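Local coordinates for transposon Tn7 transposition protein TnsA (Escherichia coli, PDB 1T0F), which cuts the 5' DNA strands at the transposon ends as a divalent-metal-dependent endonuclease, forming the Tn7 transposase together with TnsB, at residues N8-S12 against W35-E40; W181-T187 against R236-N241; K208-I214 against F252-A258. One frame throughout, in Å; residues are numbered along the deposited sequence.

Overall arrangement
The three contacts run from the catalytic end of the chain to its far end. Interaction 1 joins two loops beside the active site: the side chain of L36 lies about 6 Å from that of D117 and about 8 Å from the bound magnesium. Interaction 2 brings together the ends of helices 173-183 and 230-240, its centre about 24 Å from that of interaction 1, with the side chain of Y183 about 11 Å from that of E66. Interaction 3, centred about 18 Å beyond interaction 2, touches it where W181 CZ3 lies 3.7 Å from F252 CD1. Interactions 1 and 3, about 40 Å apart between centres, occupy opposite sides of the chain's centre.

Interaction 1: residues N8-S12 against W35-E40; sequences NSSFS and WLTVQE
F11 carries this contact, which illustrates how two loops can be held together by one ring with no hydrogen bond between them. On the tight side, the far end of the phenyl ring runs into the bent chain of E40: F11 CZ lies 3.4 Å from E40 CG, and the carboxylate plane is turned 65° from that of the ring, with E40 CD near the ring plane at its edge. Farther round the rim, F11 CE1 meets W35 NE1 at 3.8 Å, again near the phenyl plane; the planes of the two rings are 71° apart. L36 adds a methyl, with CD2 3.9 Å from F11 CE1. Within its own loop, S9 O sits above the centre of one face of the phenyl ring. E40 owes its bent shape to a turn at chi2 (74°), which folds the carboxylate back to its own loop. There OE1 of E40 takes two donors, T37 N at 2.7 Å, nearly in line with the C-O bond, and T37 OG1 at 2.8 Å, from above the carboxylate plane. R19 lies nearby as well, in a cation-pi contact with F11 and a long, weak ion pair with E40. The other side is loose: N8 and S9 are exposed, and there the loops meet by little more than S9 CB, 3.5 Å from E40 O. S12 then caps helix 13-21. F11 thus holds the N-terminal loop against the 35-40 loop, which through L36 runs beside the metal site of a PDDEXK nuclease domain, the fold shared with restriction endonucleases.

Interaction 2: residues W181-T187 against R236-N241; sequences WLYSVKT and RALTAN
Y183 OH donates to A240 O over 2.7 Å, tying the tyrosine at the end of helix 173-183 to the last turn of helix 230-240. The hydroxyl is tilted 17° from the carbonyl plane, and the carbonyl oxygen lies near the plane of the tyrosine ring, at its edge. The ring continues the contact by an apolar route, its CE1 3.8 Å from A240 CB. One turn earlier in helix 230-240, R236 sends an extended side chain across W181. With CG anti to the backbone N (chi1 -174°), the arginine lays its CD over one face of the indole, a CH-pi contact 4.2 Å from the centroid of the six-membered ring to CD. The guanidinium itself stands farther off, at most a weak cation-pi partner, and its plane is 73° from that of the indole. It lies by the backbone at the end of helix 173-183: L182 O sits over one face of the guanidinium, while a bond from NH2 to W181 O is weak and doubtful. A positive group placed at the C-terminal end of a helix would probably be favoured by the helix dipole. Both helices belong to the C-terminal part of TnsA, whose sequence family falls in the helix-turn-helix clan, and L182 packs into their interface, its CD1 3.9 Å from T239 CG2. Beyond them, T187 CG2 approaches N241 ND2 at 3.6 Å. This amide is held by its own helix end, where ND2 and the backbone N of N241 both reach A237 O, from opposite faces of its plane; ND2 also bonds E188 O.

Interaction 3: residues K208-I214 against F252-A258; sequences KGDENII and FRANKCA
C257 N donates to E211 O over 2.8 Å, and I213 N to N255 O over 3.0 Å. These two backbone bonds flank N212 and K256, which therefore form a non-hydrogen-bonded antiparallel pair, a single beta bridge. A third backbone bond, from A258 N to G209 O at 3.0 Å, closes the far end, where a type I turn from K208 to E211 brings the chain round. Among the side chains, the polar work falls to N212. With its CG anti to the backbone N (chi1 173°), the carboxamide folds over toward the other segment, and ND2 gives a 2.7 Å bond to R253 O, which lies close to the amide plane. Its other branch serves helix 213-223: OD1 accepts from N215 N and, weakly, from I214 N, the classical N-cap role. One amide thus links the start of helix 213-223, in the C-terminal part of TnsA, to the 3-10 turn of residues 252-254. Exchanging N212 for an alanine would probably leave R253 O without its donor and the first turn of helix 213-223 without its cap. Apolar contacts lie on each side of the bridge. Toward the 3-10 turn, CG2 of I213 stands 4.0 Å from F252 CE1, while I214 brings CD1 to the edge of the same ring and CG1 to 3.6 Å from R253 CA. On the other side C257 points at the opposing segment, and its SG lies between the type I turn and I213, 4.0 Å from I213 CD1. A van der Waals contact with a carbonyl completes the set, C257 CB resting 3.3 Å from K208 O.

Interaction 1: residues N8-S12 against W35-E40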
loop_
_atom_site.group_PDB
_atom_site.type_symbol
_atom_site.label_atom_id
_atom_site.label_comp_id
_atom_site.label_asym_id
_atom_site.label_seq_id
_atom_site.Cartn_x
_atom_site.Cartn_y
_atom_site.Cartn_z
ATOM N N ASN A 8 -4.876 -14.978 13.478
ATOM C CA ASN A 8 -3.828 -13.993 13.871
ATOM C C ASN A 8 -2.787 -13.784 12.772
ATOM O O ASN A 8 -2.801 -14.469 11.744
ATOM C CB ASN A 8 -3.141 -14.447 15.164
ATOM C CG ASN A 8 -2.677 -15.887 15.103
ATOM O OD1 ASN A 8 -1.861 -16.254 14.257
ATOM N ND2 ASN A 8 -3.197 -16.714 16.004
ATOM N N SER A 9 -1.883 -12.836 12.998
ATOM C CA SER A 9 -0.842 -12.514 12.031
ATOM C C SER A 9 0.421 -13.353 12.189
ATOM O O SER A 9 1.303 -13.320 11.329
ATOM C CB SER A 9 -0.484 -11.029 12.129
ATOM O OG SER A 9 -0.044 -10.692 13.431
ATOM N N SER A 10 0.514 -14.103 13.283
ATOM C CA SER A 10 1.684 -14.945 13.518
ATOM C C SER A 10 1.481 -16.323 12.894
ATOM O O SER A 10 0.369 -16.850 12.877
ATOM C CB SER A 10 1.947 -15.089 15.017
ATOM O OG SER A 10 0.891 -15.783 15.655
ATOM N N PHE A 11 2.563 -16.901 12.383
ATOM C CA PHE A 11 2.506 -18.211 11.746
ATOM C C PHE A 11 3.350 -19.232 12.490
ATOM O O PHE A 11 4.322 -18.885 13.166
ATOM C CB PHE A 11 3.014 -18.130 10.300
ATOM C CG PHE A 11 2.178 -17.264 9.398
ATOM C CD1 PHE A 11 2.772 -16.559 8.356
ATOM C CD2 PHE A 11 0.801 -17.161 9.579
ATOM C CE1 PHE A 11 2.005 -15.760 7.503
ATOM C CE2 PHE A 11 0.025 -16.366 8.733
ATOM C CZ PHE A 11 0.630 -15.664 7.694
ATOM N N SER A 12 2.968 -20.496 12.347
ATOM C CA SER A 12 3.685 -21.603 12.965
ATOM C C SER A 12 4.686 -22.099 11.925
ATOM O O SER A 12 4.653 -21.659 10.773
ATOM C CB SER A 12 2.710 -22.725 13.317
ATOM O OG SER A 12 2.053 -23.192 12.154
ATOM N N TRP A 35 2.616 -12.493 0.495
ATOM C CA TRP A 35 2.937 -13.357 1.627
ATOM C C TRP A 35 1.813 -13.283 2.661
ATOM O O TRP A 35 1.382 -14.305 3.191
ATOM C CB TRP A 35 4.273 -12.943 2.251
ATOM C CG TRP A 35 4.627 -13.733 3.483
ATOM C CD1 TRP A 35 4.586 -13.297 4.779
ATOM C CD2 TRP A 35 5.048 -15.101 3.532
ATOM N NE1 TRP A 35 4.960 -14.312 5.635
ATOM C CE2 TRP A 35 5.246 -15.430 4.896
ATOM C CE3 TRP A 35 5.275 -16.084 2.558
ATOM C CZ2 TRP A 35 5.662 -16.702 5.308
ATOM C CZ3 TRP A 35 5.693 -17.354 2.973
ATOM C CH2 TRP A 35 5.881 -17.646 4.336
ATOM N N LEU A 36 1.333 -12.073 2.933
ATOM C CA LEU A 36 0.245 -11.865 3.886
ATOM C C LEU A 36 -1.042 -11.527 3.144
ATOM O O LEU A 36 -1.009 -10.883 2.097
ATOM C CB LEU A 36 0.571 -10.707 4.833
ATOM C CG LEU A 36 1.873 -10.735 5.637
ATOM C CD1 LEU A 36 2.006 -9.423 6.409
ATOM C CD2 LEU A 36 1.882 -11.931 6.588
ATOM N N THR A 37 -2.174 -11.951 3.700
ATOM C CA THR A 37 -3.478 -11.679 3.112
ATOM C C THR A 37 -4.295 -10.899 4.136
ATOM O O THR A 37 -3.872 -10.750 5.283
ATOM C CB THR A 37 -4.225 -12.984 2.775
ATOM O OG1 THR A 37 -4.621 -13.636 3.990
ATOM C CG2 THR A 37 -3.327 -13.912 1.986
ATOM N N VAL A 38 -5.459 -10.397 3.732
ATOM C CA VAL A 38 -6.307 -9.640 4.648
ATOM C C VAL A 38 -6.705 -10.484 5.866
ATOM O O VAL A 38 -7.191 -9.957 6.869
ATOM C CB VAL A 38 -7.589 -9.133 3.949
ATOM C CG1 VAL A 38 -7.222 -8.155 2.834
ATOM C CG2 VAL A 38 -8.388 -10.310 3.399
ATOM N N GLN A 39 -6.492 -11.794 5.774
ATOM C CA GLN A 39 -6.812 -12.695 6.880
ATOM C C GLN A 39 -5.828 -12.454 8.020
ATOM O O GLN A 39 -6.135 -12.722 9.178
ATOM C CB GLN A 39 -6.721 -14.154 6.430
ATOM C CG GLN A 39 -7.677 -14.531 5.308
ATOM C CD GLN A 39 -9.140 -14.367 5.693
ATOM O OE1 GLN A 39 -9.627 -13.249 5.878
ATOM N NE2 GLN A 39 -9.847 -15.488 5.819
ATOM N N GLU A 40 -4.643 -11.953 7.683
ATOM C CA GLU A 40 -3.618 -11.669 8.680
ATOM C C GLU A 40 -3.659 -10.222 9.167
ATOM O O GLU A 40 -2.694 -9.728 9.755
ATOM C CB GLU A 40 -2.225 -11.969 8.121
ATOM C CG GLU A 40 -1.869 -13.447 8.038
ATOM C CD GLU A 40 -2.587 -14.178 6.917
ATOM O OE1 GLU A 40 -2.424 -13.773 5.743
ATOM O OE2 GLU A 40 -3.306 -15.160 7.207
#

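Interaction 2: residues W181-T187 against R236-N241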
loop_
_atom_site.group_PDB
_atom_site.type_symbol
_atom_site.label_atom_id
_atom_site.label_comp_id
_atom_site.label_asym_id
_atom_site.label_seq_id
_atom_site.Cartn_x
_atom_site.Cartn_y
_atom_site.Cartn_z
ATOM N N TRP A 181 -14.020 10.069 2.118
ATOM C CA TRP A 181 -15.329 10.019 1.487
ATOM C C TRP A 181 -15.615 8.646 0.884
ATOM O O TRP A 181 -16.691 8.080 1.080
ATOM C CB TRP A 181 -15.414 11.099 0.405
ATOM C CG TRP A 181 -16.699 11.067 -0.342
ATOM C CD1 TRP A 181 -17.929 11.447 0.115
ATOM C CD2 TRP A 181 -16.898 10.563 -1.666
ATOM N NE1 TRP A 181 -18.886 11.202 -0.847
ATOM C CE2 TRP A 181 -18.278 10.660 -1.949
ATOM C CE3 TRP A 181 -16.040 10.034 -2.644
ATOM C CZ2 TRP A 181 -18.824 10.247 -3.171
ATOM C CZ3 TRP A 181 -16.582 9.622 -3.857
ATOM C CH2 TRP A 181 -17.962 9.732 -4.109
ATOM N N LEU A 182 -14.642 8.105 0.161
ATOM C CA LEU A 182 -14.788 6.808 -0.486
ATOM C C LEU A 182 -14.884 5.620 0.447
ATOM O O LEU A 182 -15.529 4.629 0.121
ATOM C CB LEU A 182 -13.614 6.545 -1.424
ATOM C CG LEU A 182 -13.689 6.946 -2.888
ATOM C CD1 LEU A 182 -12.399 6.500 -3.552
ATOM C CD2 LEU A 182 -14.896 6.287 -3.562
ATOM N N TYR A 183 -14.228 5.709 1.597
ATOM C CA TYR A 183 -14.205 4.599 2.536
ATOM C C TYR A 183 -14.698 4.950 3.940
ATOM O O TYR A 183 -14.397 4.241 4.898
ATOM C CB TYR A 183 -12.779 4.042 2.611
ATOM C CG TYR A 183 -12.220 3.585 1.278
ATOM C CD1 TYR A 183 -12.412 2.278 0.826
ATOM C CD2 TYR A 183 -11.509 4.465 0.461
ATOM C CE1 TYR A 183 -11.909 1.859 -0.408
ATOM C CE2 TYR A 183 -11.003 4.057 -0.772
ATOM C CZ TYR A 183 -11.206 2.755 -1.201
ATOM O OH TYR A 183 -10.704 2.349 -2.420
ATOM N N SER A 184 -15.454 6.038 4.061
ATOM C CA SER A 184 -15.984 6.457 5.355
ATOM C C SER A 184 -16.705 5.286 6.010
ATOM O O SER A 184 -16.601 5.073 7.218
ATOM C CB SER A 184 -16.979 7.602 5.174
ATOM O OG SER A 184 -18.090 7.167 4.410
ATOM N N VAL A 185 -17.443 4.535 5.200
ATOM C CA VAL A 185 -18.186 3.382 5.689
ATOM C C VAL A 185 -17.680 2.093 5.044
ATOM O O VAL A 185 -16.886 2.125 4.102
ATOM C CB VAL A 185 -19.693 3.522 5.385
ATOM C CG1 VAL A 185 -20.236 4.796 6.021
ATOM C CG2 VAL A 185 -19.919 3.538 3.879
ATOM N N LYS A 186 -18.149 0.963 5.561
ATOM C CA LYS A 186 -17.770 -0.350 5.051
ATOM C C LYS A 186 -17.992 -0.438 3.537
ATOM O O LYS A 186 -19.098 -0.208 3.049
ATOM C CB LYS A 186 -18.579 -1.440 5.769
ATOM C CG LYS A 186 -20.100 -1.374 5.552
ATOM C CD LYS A 186 -20.736 -0.043 5.993
ATOM C CE LYS A 186 -20.613 0.216 7.498
ATOM N NZ LYS A 186 -19.219 0.513 7.949
ATOM N N THR A 187 -16.932 -0.773 2.805
ATOM C CA THR A 187 -16.998 -0.883 1.348
ATOM C C THR A 187 -18.099 -1.838 0.890
ATOM O O THR A 187 -18.160 -2.988 1.333
ATOM C CB THR A 187 -15.644 -1.364 0.772
ATOM O OG1 THR A 187 -14.639 -0.380 1.041
ATOM C CG2 THR A 187 -15.741 -1.580 -0.734
ATOM N N ARG A 236 -19.354 5.158 -6.958
ATOM C CA ARG A 236 -18.633 5.164 -5.698
ATOM C C ARG A 236 -18.189 3.753 -5.310
ATOM O O ARG A 236 -17.034 3.543 -4.935
ATOM C CB ARG A 236 -19.519 5.763 -4.601
ATOM C CG ARG A 236 -18.829 5.966 -3.263
ATOM C CD ARG A 236 -19.775 6.660 -2.278
ATOM N NE ARG A 236 -19.177 6.840 -0.958
ATOM C CZ ARG A 236 -18.802 5.839 -0.165
ATOM N NH1 ARG A 236 -18.962 4.584 -0.559
ATOM N NH2 ARG A 236 -18.269 6.094 1.023
ATOM N N ALA A 237 -19.105 2.791 -5.409
ATOM C CA ALA A 237 -18.801 1.407 -5.052
ATOM C C ALA A 237 -17.758 0.792 -5.982
ATOM O O ALA A 237 -16.836 0.103 -5.528
ATOM C CB ALA A 237 -20.084 0.567 -5.064
ATOM N N LEU A 238 -17.893 1.040 -7.282
ATOM C CA LEU A 238 -16.946 0.493 -8.249
ATOM C C LEU A 238 -15.567 1.134 -8.080
ATOM O O LEU A 238 -14.540 0.481 -8.283
ATOM C CB LEU A 238 -17.466 0.710 -9.675
ATOM C CG LEU A 238 -18.688 -0.142 -10.043
ATOM C CD1 LEU A 238 -19.363 0.400 -11.309
ATOM C CD2 LEU A 238 -18.242 -1.594 -10.229
ATOM N N THR A 239 -15.545 2.406 -7.697
ATOM C CA THR A 239 -14.283 3.110 -7.504
ATOM C C THR A 239 -13.569 2.610 -6.243
ATOM O O THR A 239 -12.363 2.382 -6.257
ATOM C CB THR A 239 -14.491 4.639 -7.382
ATOM O OG1 THR A 239 -15.105 5.140 -8.578
ATOM C CG2 THR A 239 -13.151 5.340 -7.205
ATOM N N ALA A 240 -14.321 2.437 -5.160
ATOM C CA ALA A 240 -13.746 1.966 -3.896
ATOM C C ALA A 240 -13.142 0.572 -4.062
ATOM O O ALA A 240 -12.131 0.235 -3.434
ATOM C CB ALA A 240 -14.815 1.949 -2.814
ATOM N N ASN A 241 -13.763 -0.236 -4.913
ATOM C CA ASN A 241 -13.282 -1.585 -5.169
ATOM C C ASN A 241 -12.151 -1.626 -6.188
ATOM O O ASN A 241 -11.568 -2.685 -6.430
ATOM C CB ASN A 241 -14.440 -2.474 -5.619
ATOM C CG ASN A 241 -15.277 -2.955 -4.456
ATOM O OD1 ASN A 241 -14.933 -3.934 -3.802
ATOM N ND2 ASN A 241 -16.372 -2.251 -4.176
#

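Interaction 3: residues K208-I214 against F252-A258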
loop_
_atom_site.group_PDB
_atom_site.type_symbol
_atom_site.label_atom_id
_atom_site.label_comp_id
_atom_site.label_asym_id
_atom_site.label_seq_id
_atom_site.Cartn_x
_atom_site.Cartn_y
_atom_site.Cartn_z
ATOM N N LYS A 208 -19.283 12.218 -22.122
ATOM C CA LYS A 208 -19.407 13.377 -21.241
ATOM C C LYS A 208 -18.036 13.707 -20.648
ATOM O O LYS A 208 -17.933 14.374 -19.616
ATOM C CB LYS A 208 -20.405 13.079 -20.117
ATOM C CG LYS A 208 -21.791 12.661 -20.596
ATOM C CD LYS A 208 -22.538 13.815 -21.238
ATOM C CE LYS A 208 -23.887 13.367 -21.799
ATOM N NZ LYS A 208 -24.762 12.747 -20.760
ATOM N N GLY A 209 -16.991 13.238 -21.322
ATOM C CA GLY A 209 -15.625 13.447 -20.872
ATOM C C GLY A 209 -15.260 14.819 -20.339
ATOM O O GLY A 209 -14.492 14.931 -19.382
ATOM N N ASP A 210 -15.801 15.870 -20.946
ATOM C CA ASP A 210 -15.480 17.225 -20.511
ATOM C C ASP A 210 -16.325 17.731 -19.350
ATOM O O ASP A 210 -16.058 18.806 -18.815
ATOM C CB ASP A 210 -15.618 18.205 -21.682
ATOM C CG ASP A 210 -14.604 17.952 -22.777
ATOM O OD1 ASP A 210 -13.389 17.954 -22.476
ATOM O OD2 ASP A 210 -15.024 17.755 -23.940
ATOM N N GLU A 211 -17.336 16.967 -18.952
ATOM C CA GLU A 211 -18.205 17.404 -17.867
ATOM C C GLU A 211 -17.855 16.869 -16.480
ATOM O O GLU A 211 -17.196 15.836 -16.341
ATOM C CB GLU A 211 -19.663 17.079 -18.218
ATOM C CG GLU A 211 -20.151 17.862 -19.441
ATOM C CD GLU A 211 -21.593 17.564 -19.823
ATOM O OE1 GLU A 211 -22.496 17.767 -18.982
ATOM O OE2 GLU A 211 -21.824 17.137 -20.975
ATOM N N ASN A 212 -18.293 17.601 -15.458
ATOM C CA ASN A 212 -18.050 17.247 -14.063
ATOM C C ASN A 212 -18.755 15.938 -13.712
ATOM O O ASN A 212 -19.933 15.754 -14.015
ATOM C CB ASN A 212 -18.530 18.387 -13.155
ATOM C CG ASN A 212 -18.474 18.033 -11.685
ATOM O OD1 ASN A 212 -19.402 17.439 -11.139
ATOM N ND2 ASN A 212 -17.372 18.389 -11.036
ATOM N N ILE A 213 -18.028 15.032 -13.059
ATOM C CA ILE A 213 -18.572 13.722 -12.706
ATOM C C ILE A 213 -19.847 13.724 -11.863
ATOM O O ILE A 213 -20.735 12.906 -12.089
ATOM C CB ILE A 213 -17.495 12.851 -11.990
ATOM C CG1 ILE A 213 -18.054 11.457 -11.697
ATOM C CG2 ILE A 213 -17.056 13.513 -10.702
ATOM C CD1 ILE A 213 -18.433 10.679 -12.933
ATOM N N ILE A 214 -19.948 14.625 -10.891
ATOM C CA ILE A 214 -21.139 14.666 -10.047
ATOM C C ILE A 214 -22.353 15.136 -10.857
ATOM O O ILE A 214 -23.445 14.575 -10.739
ATOM C CB ILE A 214 -20.935 15.599 -8.833
ATOM C CG1 ILE A 214 -19.648 15.214 -8.088
ATOM C CG2 ILE A 214 -22.133 15.499 -7.897
ATOM C CD1 ILE A 214 -19.609 13.766 -7.612
ATOM N N PHE A 252 -12.608 14.237 -5.605
ATOM C CA PHE A 252 -13.400 13.437 -6.531
ATOM C C PHE A 252 -14.536 14.264 -7.132
ATOM O O PHE A 252 -14.786 14.197 -8.329
ATOM C CB PHE A 252 -13.963 12.199 -5.815
ATOM C CG PHE A 252 -14.813 11.317 -6.694
ATOM C CD1 PHE A 252 -16.156 11.624 -6.923
ATOM C CD2 PHE A 252 -14.266 10.192 -7.311
ATOM C CE1 PHE A 252 -16.944 10.824 -7.758
ATOM C CE2 PHE A 252 -15.041 9.385 -8.150
ATOM C CZ PHE A 252 -16.387 9.704 -8.373
ATOM N N ARG A 253 -15.203 15.060 -6.304
ATOM C CA ARG A 253 -16.327 15.874 -6.775
ATOM C C ARG A 253 -15.901 16.873 -7.848
ATOM O O ARG A 253 -16.737 17.389 -8.593
ATOM C CB ARG A 253 -16.952 16.632 -5.602
ATOM C CG ARG A 253 -16.149 17.851 -5.190
ATOM C CD ARG A 253 -16.714 18.502 -3.952
ATOM N NE ARG A 253 -16.537 17.651 -2.782
ATOM C CZ ARG A 253 -16.822 18.026 -1.543
ATOM N NH1 ARG A 253 -17.298 19.243 -1.314
ATOM N NH2 ARG A 253 -16.623 17.188 -0.533
ATOM N N ALA A 254 -14.602 17.144 -7.923
ATOM C CA ALA A 254 -14.055 18.087 -8.893
ATOM C C ALA A 254 -13.514 17.404 -10.152
ATOM O O ALA A 254 -13.099 18.068 -11.101
ATOM C CB ALA A 254 -12.959 18.915 -8.235
ATOM N N ASN A 255 -13.508 16.076 -10.160
ATOM C CA ASN A 255 -13.013 15.343 -11.323
ATOM C C ASN A 255 -13.971 15.466 -12.501
ATOM O O ASN A 255 -15.183 15.514 -12.315
ATOM C CB ASN A 255 -12.866 13.849 -10.999
ATOM C CG ASN A 255 -11.505 13.494 -10.435
ATOM O OD1 ASN A 255 -10.805 12.644 -10.982
ATOM N ND2 ASN A 255 -11.132 14.126 -9.334
ATOM N N LYS A 256 -13.420 15.522 -13.709
ATOM C CA LYS A 256 -14.238 15.550 -14.909
ATOM C C LYS A 256 -14.365 14.079 -15.279
ATOM O O LYS A 256 -13.561 13.261 -14.831
ATOM C CB LYS A 256 -13.543 16.315 -16.037
ATOM C CG LYS A 256 -13.464 17.809 -15.794
ATOM C CD LYS A 256 -12.882 18.534 -16.997
ATOM C CE LYS A 256 -12.838 20.029 -16.743
ATOM N NZ LYS A 256 -12.068 20.340 -15.503
ATOM N N CYS A 257 -15.360 13.737 -16.087
ATOM C CA CYS A 257 -15.567 12.347 -16.473
ATOM C C CYS A 257 -14.363 11.712 -17.164
ATOM O O CYS A 257 -14.130 10.501 -17.037
ATOM C CB CYS A 257 -16.810 12.234 -17.355
ATOM S SG CYS A 257 -18.337 12.630 -16.465
ATOM N N ALA A 258 -13.593 12.523 -17.885
ATOM C CA ALA A 258 -12.418 12.020 -18.580
ATOM C C ALA A 258 -11.322 11.636 -17.586
ATOM O O ALA A 258 -10.384 10.926 -17.947
ATOM C CB ALA A 258 -11.891 13.064 -19.552
#